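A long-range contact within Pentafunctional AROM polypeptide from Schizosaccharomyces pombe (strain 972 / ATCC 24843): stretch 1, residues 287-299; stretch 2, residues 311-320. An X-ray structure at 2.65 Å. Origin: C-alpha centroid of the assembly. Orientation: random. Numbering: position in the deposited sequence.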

ATOM      1  N   GLU A 287       7.226  18.439  22.489  1.00 47.17           N
ATOM      2  CA  GLU A 287       8.028  17.875  23.563  1.00 47.68           C
ATOM      3  C   GLU A 287       7.375  18.126  24.915  1.00 47.42           C
ATOM      4  O   GLU A 287       6.940  19.236  25.174  1.00 48.55           O
ATOM      5  CB  GLU A 287       9.426  18.491  23.539  1.00 48.60           C
ATOM      6  CG  GLU A 287      10.449  17.668  24.288  1.00 49.90           C
ATOM      7  CD  GLU A 287      11.825  18.287  24.256  1.00 51.21           C
ATOM      8  OE1 GLU A 287      12.550  18.114  23.240  1.00 50.96           O
ATOM      9  OE2 GLU A 287      12.172  18.935  25.267  1.00 52.38           O
ATOM     10  N   THR A 288       7.281  17.109  25.767  1.00 46.63           N
ATOM     11  CA  THR A 288       6.750  17.310  27.115  1.00 47.09           C
ATOM     12  C   THR A 288       7.558  16.586  28.179  1.00 48.06           C
ATOM     13  O   THR A 288       8.201  15.574  27.901  1.00 48.15           O
ATOM     14  CB  THR A 288       5.290  16.865  27.245  1.00 46.45           C
ATOM     15  OG1 THR A 288       5.200  15.456  27.001  1.00 46.29           O
ATOM     16  CG2 THR A 288       4.400  17.643  26.286  1.00 45.70           C
ATOM     17  N   ASP A 289       7.485  17.123  29.399  1.00 48.95           N
ATOM     18  CA  ASP A 289       8.238  16.626  30.554  1.00 49.37           C
ATOM     19  C   ASP A 289       7.602  15.390  31.171  1.00 48.09           C
ATOM     20  O   ASP A 289       8.307  14.502  31.666  1.00 47.20           O
ATOM     21  CB  ASP A 289       8.384  17.734  31.616  1.00 50.33           C
ATOM     22  CG  ASP A 289       9.385  18.814  31.212  1.00 51.07           C
ATOM     23  OD1 ASP A 289      10.302  18.545  30.404  1.00 51.50           O
ATOM     24  OD2 ASP A 289       9.261  19.941  31.716  1.00 51.52           O
ATOM     25  N   THR A 290       6.275  15.362  31.163  1.00 47.93           N
ATOM     26  CA  THR A 290       5.512  14.177  31.513  1.00 48.25           C
ATOM     27  C   THR A 290       4.718  13.721  30.300  1.00 48.13           C
ATOM     28  O   THR A 290       4.498  14.477  29.355  1.00 49.31           O
ATOM     29  CB  THR A 290       4.548  14.403  32.718  1.00 48.34           C
ATOM     30  OG1 THR A 290       3.384  15.138  32.308  1.00 49.11           O
ATOM     31  CG2 THR A 290       5.245  15.146  33.854  1.00 48.25           C
ATOM     32  N   VAL A 291       4.286  12.469  30.348  1.00 47.91           N
ATOM     33  CA  VAL A 291       3.363  11.919  29.362  1.00 47.08           C
ATOM     34  C   VAL A 291       1.940  12.477  29.501  1.00 47.22           C
ATOM     35  O   VAL A 291       1.172  12.460  28.544  1.00 45.81           O
ATOM     36  CB  VAL A 291       3.323  10.374  29.458  1.00 46.56           C
ATOM     37  CG1 VAL A 291       2.545   9.906  30.690  1.00 47.12           C
ATOM     38  CG2 VAL A 291       2.757   9.768  28.180  1.00 46.03           C
ATOM     39  N   ASP A 292       1.584  12.955  30.689  1.00 48.77           N
ATOM     40  CA  ASP A 292       0.195  13.339  30.966  1.00 50.25           C
ATOM     41  C   ASP A 292      -0.204  14.632  30.308  1.00 49.21           C
ATOM     42  O   ASP A 292      -1.390  14.874  30.095  1.00 48.61           O
ATOM     43  CB  ASP A 292      -0.044  13.416  32.462  1.00 52.05           C
ATOM     44  CG  ASP A 292       0.116  12.080  33.110  1.00 54.02           C
ATOM     45  OD1 ASP A 292      -0.821  11.261  32.951  1.00 56.37           O
ATOM     46  OD2 ASP A 292       1.199  11.836  33.704  1.00 54.74           O
ATOM     47  N   GLU A 293       0.801  15.435  29.969  1.00 49.13           N
ATOM     48  CA  GLU A 293       0.610  16.687  29.266  1.00 49.17           C
ATOM     49  C   GLU A 293       0.154  16.515  27.810  1.00 48.57           C
ATOM     50  O   GLU A 293      -0.312  17.485  27.216  1.00 49.09           O
ATOM     51  CB  GLU A 293       1.898  17.526  29.326  1.00 50.38           C
ATOM     52  CG  GLU A 293       2.258  18.020  30.728  1.00 51.02           C
ATOM     53  CD  GLU A 293       3.693  18.530  30.828  1.00 51.96           C
ATOM     54  OE1 GLU A 293       3.907  19.748  30.715  1.00 52.00           O
ATOM     55  OE2 GLU A 293       4.620  17.718  31.018  1.00 53.23           O
ATOM     56  N   VAL A 294       0.262  15.310  27.240  1.00 47.82           N
ATOM     57  CA  VAL A 294      -0.187  15.074  25.857  1.00 47.87           C
ATOM     58  C   VAL A 294      -1.698  14.833  25.749  1.00 48.41           C
ATOM     59  O   VAL A 294      -2.243  14.831  24.651  1.00 47.39           O
ATOM     60  CB  VAL A 294       0.569  13.907  25.152  1.00 47.82           C
ATOM     61  CG1 VAL A 294       2.075  13.961  25.424  1.00 46.79           C
ATOM     62  CG2 VAL A 294      -0.012  12.539  25.521  1.00 48.30           C
ATOM     63  N   GLN A 295      -2.369  14.618  26.876  1.00 50.29           N
ATOM     64  CA  GLN A 295      -3.799  14.303  26.871  1.00 51.73           C
ATOM     65  C   GLN A 295      -4.687  15.412  26.289  1.00 51.53           C
ATOM     66  O   GLN A 295      -5.697  15.113  25.645  1.00 51.03           O
ATOM     67  CB  GLN A 295      -4.268  13.955  28.283  1.00 53.15           C
ATOM     68  CG  GLN A 295      -5.627  13.282  28.309  1.00 55.02           C
ATOM     69  CD  GLN A 295      -6.002  12.770  29.685  1.00 57.08           C
ATOM     70  OE1 GLN A 295      -5.497  13.244  30.714  1.00 57.54           O
ATOM     71  NE2 GLN A 295      -6.904  11.799  29.713  1.00 57.61           N
ATOM     72  N   LYS A 296      -4.321  16.674  26.527  1.00 51.69           N
ATOM     73  CA  LYS A 296      -5.083  17.824  26.003  1.00 52.39           C
ATOM     74  C   LYS A 296      -4.897  18.027  24.483  1.00 51.94           C
ATOM     75  O   LYS A 296      -5.734  18.662  23.823  1.00 52.92           O
ATOM     76  CB  LYS A 296      -4.723  19.107  26.769  1.00 52.72           C
ATOM     77  CG  LYS A 296      -3.369  19.692  26.406  1.00 53.47           C
ATOM     78  CD  LYS A 296      -2.679  20.329  27.606  1.00 55.20           C
ATOM     79  CE  LYS A 296      -1.281  20.837  27.239  1.00 55.74           C
ATOM     80  NZ  LYS A 296      -0.278  20.567  28.308  1.00 55.12           N
ATOM     81  N   VAL A 297      -3.792  17.499  23.953  1.00 50.21           N
ATOM     82  CA  VAL A 297      -3.518  17.472  22.513  1.00 49.19           C
ATOM     83  C   VAL A 297      -4.392  16.429  21.832  1.00 48.65           C
ATOM     84  O   VAL A 297      -4.948  16.674  20.754  1.00 48.37           O
ATOM     85  CB  VAL A 297      -2.035  17.143  22.222  1.00 48.84           C
ATOM     86  CG1 VAL A 297      -1.768  17.064  20.721  1.00 48.67           C
ATOM     87  CG2 VAL A 297      -1.127  18.173  22.883  1.00 49.60           C
ATOM     88  N   LEU A 298      -4.497  15.265  22.472  1.00 48.91           N
ATOM     89  CA  LEU A 298      -5.303  14.154  21.974  1.00 48.24           C
ATOM     90  C   LEU A 298      -6.782  14.508  21.880  1.00 48.36           C
ATOM     91  O   LEU A 298      -7.497  13.905  21.086  1.00 47.18           O
ATOM     92  CB  LEU A 298      -5.145  12.921  22.865  1.00 48.05           C
ATOM     93  CG  LEU A 298      -3.759  12.305  23.097  1.00 48.55           C
ATOM     94  CD1 LEU A 298      -3.897  11.087  23.999  1.00 48.69           C
ATOM     95  CD2 LEU A 298      -3.041  11.929  21.816  1.00 48.06           C
ATOM     96  N   ASN A 299      -7.231  15.463  22.698  1.00 49.62           N
ATOM     97  CA  ASN A 299      -8.625  15.935  22.681  1.00 50.98           C
ATOM     98  C   ASN A 299      -8.899  17.196  21.854  1.00 50.43           C
ATOM     99  O   ASN A 299     -10.036  17.671  21.854  1.00 50.96           O
ATOM    100  CB  ASN A 299      -9.127  16.159  24.120  1.00 52.28           C
ATOM    101  CG  ASN A 299      -9.257  14.866  24.900  1.00 53.35           C
ATOM    102  OD1 ASN A 299      -9.534  13.811  24.338  1.00 53.01           O
ATOM    103  ND2 ASN A 299      -9.056  14.947  26.206  1.00 55.18           N
TER
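Stretch 2 (311-320) PYKLSVMKFM

Stretch 2 lies along stretch 1 in the same general direction: the backbones come nearest first where the CA atoms of Val 291 and Tyr 312 are 6.4 Å apart, then where those of Gln 295 and Phe 319 are 7.8 Å apart. Neither segment is a regular helix throughout. Stretch 1 leaves an extended Thr 288, passes through a 3-10 segment that includes Glu 293 and Val 294 and continues into a weakly bonded helix; stretch 2 has helical torsions over 313-316, a type I turn from Leu 314 to Met 317, and a 3-10 segment reaching Phe 319. Two aromatic rings account for much of the joint, which buries 523 Å² in all.

At Thr 288 the contact is polar. Thr 288 O accepts a hydrogen bond from Tyr 312 OH at 2.6 Å, which fixes the far end of the tyrosine ring, while Thr 288 OG1 comes within 3.5 Å of Tyr 312 CE2. Thr 288 OG1 also donates to Thr 290 O at 2.6 Å, so the loop receiving the phenol is braced from within. Asp 289 and Thr 290 point their CB atoms away from stretch 2 and meet the tyrosine through backbone: Asp 289 C is 3.1 Å from Tyr 312 OH, and Thr 290 C is 3.2 Å from Tyr 312 OH. Thr 290 turns instead to its own stretch, where Thr 290 N donates to Glu 293 OE2 at 2.9 Å and Thr 290 OG1 to the same oxygen at 3.1 Å.

Val 291 joins the two halves of the contact. Val 291 CB sits over one face of the Tyr 312 ring, 4.1 Å from the centroid, in a CH-pi contact. Val 291 CG2 reaches Ser 315 OG at 3.6 Å, Val 316 CB at 4.4 Å and Phe 319 CE2 at 4.5 Å, so this one small branched residue touches both aromatic side chains.

From Asp 292 onward, Phe 319 is the main partner. Asp 292 OD1 lies at the ring's edge, 3.9 Å from Phe 319 CZ, and 4.1 Å from Lys 318 CE. Val 294 points toward stretch 2, with Val 294 CG2 4.5 Å from Phe 319 CE2; exposed Gln 295 brings Gln 295 CD to 3.5 Å from Phe 319 CE1. One turn beyond Val 294, Leu 298 also points toward stretch 2 and places Leu 298 CD1 4.1 Å from Phe 319 CB.

The rule to read here is economical: one hydrogen bond anchors the tyrosine, and Val 291, Val 294 and Leu 298, together with the polar side chains of Asp 292 and Gln 295, gather at the phenylalanine.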

ATOM      1  N   PRO A 311      10.558   8.780  25.793  1.00 37.61           N
ATOM      2  CA  PRO A 311      10.370   7.630  26.668  1.00 37.40           C
ATOM      3  C   PRO A 311       8.895   7.288  26.929  1.00 37.06           C
ATOM      4  O   PRO A 311       8.563   6.820  28.025  1.00 37.36           O
ATOM      5  CB  PRO A 311      11.015   8.134  27.958  1.00 37.68           C
ATOM      6  CG  PRO A 311      10.546   9.568  28.021  1.00 37.68           C
ATOM      7  CD  PRO A 311      10.381  10.025  26.583  1.00 37.80           C
ATOM      8  N   TYR A 312       8.032   7.490  25.932  1.00 36.66           N
ATOM      9  CA  TYR A 312       6.587   7.438  26.139  1.00 36.54           C
ATOM     10  C   TYR A 312       5.831   6.331  25.385  1.00 36.08           C
ATOM     11  O   TYR A 312       4.601   6.253  25.495  1.00 35.55           O
ATOM     12  CB  TYR A 312       5.995   8.799  25.783  1.00 37.36           C
ATOM     13  CG  TYR A 312       6.436   9.973  26.642  1.00 38.47           C
ATOM     14  CD1 TYR A 312       6.766   9.826  28.006  1.00 39.03           C
ATOM     15  CD2 TYR A 312       6.478  11.260  26.101  1.00 39.44           C
ATOM     16  CE1 TYR A 312       7.158  10.922  28.779  1.00 39.46           C
ATOM     17  CE2 TYR A 312       6.860  12.358  26.868  1.00 40.36           C
ATOM     18  CZ  TYR A 312       7.193  12.185  28.206  1.00 40.56           C
ATOM     19  OH  TYR A 312       7.538  13.284  28.956  1.00 41.66           O
ATOM     20  N   LYS A 313       6.540   5.452  24.666  1.00 35.53           N
ATOM     21  CA  LYS A 313       5.872   4.396  23.885  1.00 34.78           C
ATOM     22  C   LYS A 313       5.059   3.407  24.735  1.00 34.62           C
ATOM     23  O   LYS A 313       4.058   2.861  24.258  1.00 34.57           O
ATOM     24  CB  LYS A 313       6.872   3.657  23.007  1.00 34.58           C
ATOM     25  CG  LYS A 313       7.448   4.554  21.930  1.00 35.10           C
ATOM     26  CD  LYS A 313       8.812   4.115  21.434  1.00 35.10           C
ATOM     27  CE  LYS A 313       8.703   3.109  20.315  1.00 35.67           C
ATOM     28  NZ  LYS A 313       9.807   3.342  19.346  1.00 36.66           N
ATOM     29  N   LEU A 314       5.471   3.190  25.985  1.00 34.54           N
ATOM     30  CA  LEU A 314       4.728   2.311  26.889  1.00 34.95           C
ATOM     31  C   LEU A 314       3.721   3.069  27.752  1.00 34.79           C
ATOM     32  O   LEU A 314       2.586   2.623  27.921  1.00 33.83           O
ATOM     33  CB  LEU A 314       5.686   1.496  27.773  1.00 35.76           C
ATOM     34  CG  LEU A 314       6.534   0.430  27.054  1.00 35.97           C
ATOM     35  CD1 LEU A 314       7.862   0.993  26.543  1.00 36.13           C
ATOM     36  CD2 LEU A 314       6.802  -0.740  27.971  1.00 36.18           C
ATOM     37  N   SER A 315       4.137   4.213  28.288  1.00 35.11           N
ATOM     38  CA  SER A 315       3.298   4.968  29.221  1.00 35.48           C
ATOM     39  C   SER A 315       2.102   5.642  28.562  1.00 35.71           C
ATOM     40  O   SER A 315       1.167   6.019  29.248  1.00 36.14           O
ATOM     41  CB  SER A 315       4.122   6.004  29.980  1.00 35.14           C
ATOM     42  OG  SER A 315       4.740   6.892  29.084  1.00 34.68           O
ATOM     43  N   VAL A 316       2.130   5.785  27.245  1.00 36.44           N
ATOM     44  CA  VAL A 316       1.023   6.393  26.519  1.00 37.59           C
ATOM     45  C   VAL A 316      -0.155   5.436  26.362  1.00 38.34           C
ATOM     46  O   VAL A 316      -1.289   5.879  26.205  1.00 39.04           O
ATOM     47  CB  VAL A 316       1.485   6.920  25.131  1.00 37.44           C
ATOM     48  CG1 VAL A 316       1.562   5.807  24.087  1.00 37.05           C
ATOM     49  CG2 VAL A 316       0.586   8.043  24.656  1.00 38.05           C
ATOM     50  N   MET A 317       0.119   4.135  26.399  1.00 39.23           N
ATOM     51  CA  MET A 317      -0.906   3.096  26.177  1.00 40.35           C
ATOM     52  C   MET A 317      -2.101   3.186  27.127  1.00 40.82           C
ATOM     53  O   MET A 317      -3.207   2.804  26.764  1.00 39.93           O
ATOM     54  CB  MET A 317      -0.275   1.705  26.260  1.00 40.85           C
ATOM     55  CG  MET A 317       0.664   1.437  25.103  1.00 41.51           C
ATOM     56  SD  MET A 317       1.680  -0.028  25.294  1.00 42.84           S
ATOM     57  CE  MET A 317       0.439  -1.298  25.042  1.00 42.26           C
ATOM     58  N   LYS A 318      -1.840   3.657  28.342  1.00 42.28           N
ATOM     59  CA  LYS A 318      -2.841   4.229  29.255  1.00 44.27           C
ATOM     60  C   LYS A 318      -4.076   4.853  28.564  1.00 44.12           C
ATOM     61  O   LYS A 318      -5.217   4.495  28.879  1.00 46.11           O
ATOM     62  CB  LYS A 318      -2.158   5.323  30.089  1.00 46.60           C
ATOM     63  CG  LYS A 318      -2.587   5.408  31.542  1.00 49.09           C
ATOM     64  CD  LYS A 318      -2.269   6.777  32.174  1.00 51.75           C
ATOM     65  CE  LYS A 318      -0.809   7.221  32.047  1.00 53.01           C
ATOM     66  NZ  LYS A 318       0.171   6.179  32.496  1.00 53.59           N
ATOM     67  N   PHE A 319      -3.829   5.766  27.618  1.00 41.30           N
ATOM     68  CA  PHE A 319      -4.876   6.578  27.006  1.00 40.62           C
ATOM     69  C   PHE A 319      -5.558   5.961  25.803  1.00 40.15           C
ATOM     70  O   PHE A 319      -6.441   6.598  25.211  1.00 41.19           O
ATOM     71  CB  PHE A 319      -4.307   7.921  26.534  1.00 40.63           C
ATOM     72  CG  PHE A 319      -3.671   8.730  27.613  1.00 40.70           C
ATOM     73  CD1 PHE A 319      -4.436   9.234  28.657  1.00 41.40           C
ATOM     74  CD2 PHE A 319      -2.312   9.017  27.578  1.00 40.79           C
ATOM     75  CE1 PHE A 319      -3.853   9.996  29.657  1.00 42.10           C
ATOM     76  CE2 PHE A 319      -1.721   9.776  28.575  1.00 41.61           C
ATOM     77  CZ  PHE A 319      -2.491  10.267  29.617  1.00 42.29           C
ATOM     78  N   MET A 320      -5.141   4.769  25.397  1.00 39.35           N
ATOM     79  CA  MET A 320      -5.720   4.118  24.234  1.00 38.71           C
ATOM     80  C   MET A 320      -6.916   3.294  24.662  1.00 38.34           C
ATOM     81  O   MET A 320      -6.900   2.660  25.716  1.00 39.19           O
ATOM     82  CB  MET A 320      -4.699   3.199  23.566  1.00 39.04           C
ATOM     83  CG  MET A 320      -3.408   3.853  23.084  1.00 39.51           C
ATOM     84  SD  MET A 320      -3.617   5.159  21.841  1.00 40.90           S
ATOM     85  CE  MET A 320      -3.609   6.584  22.925  1.00 41.16           C
TER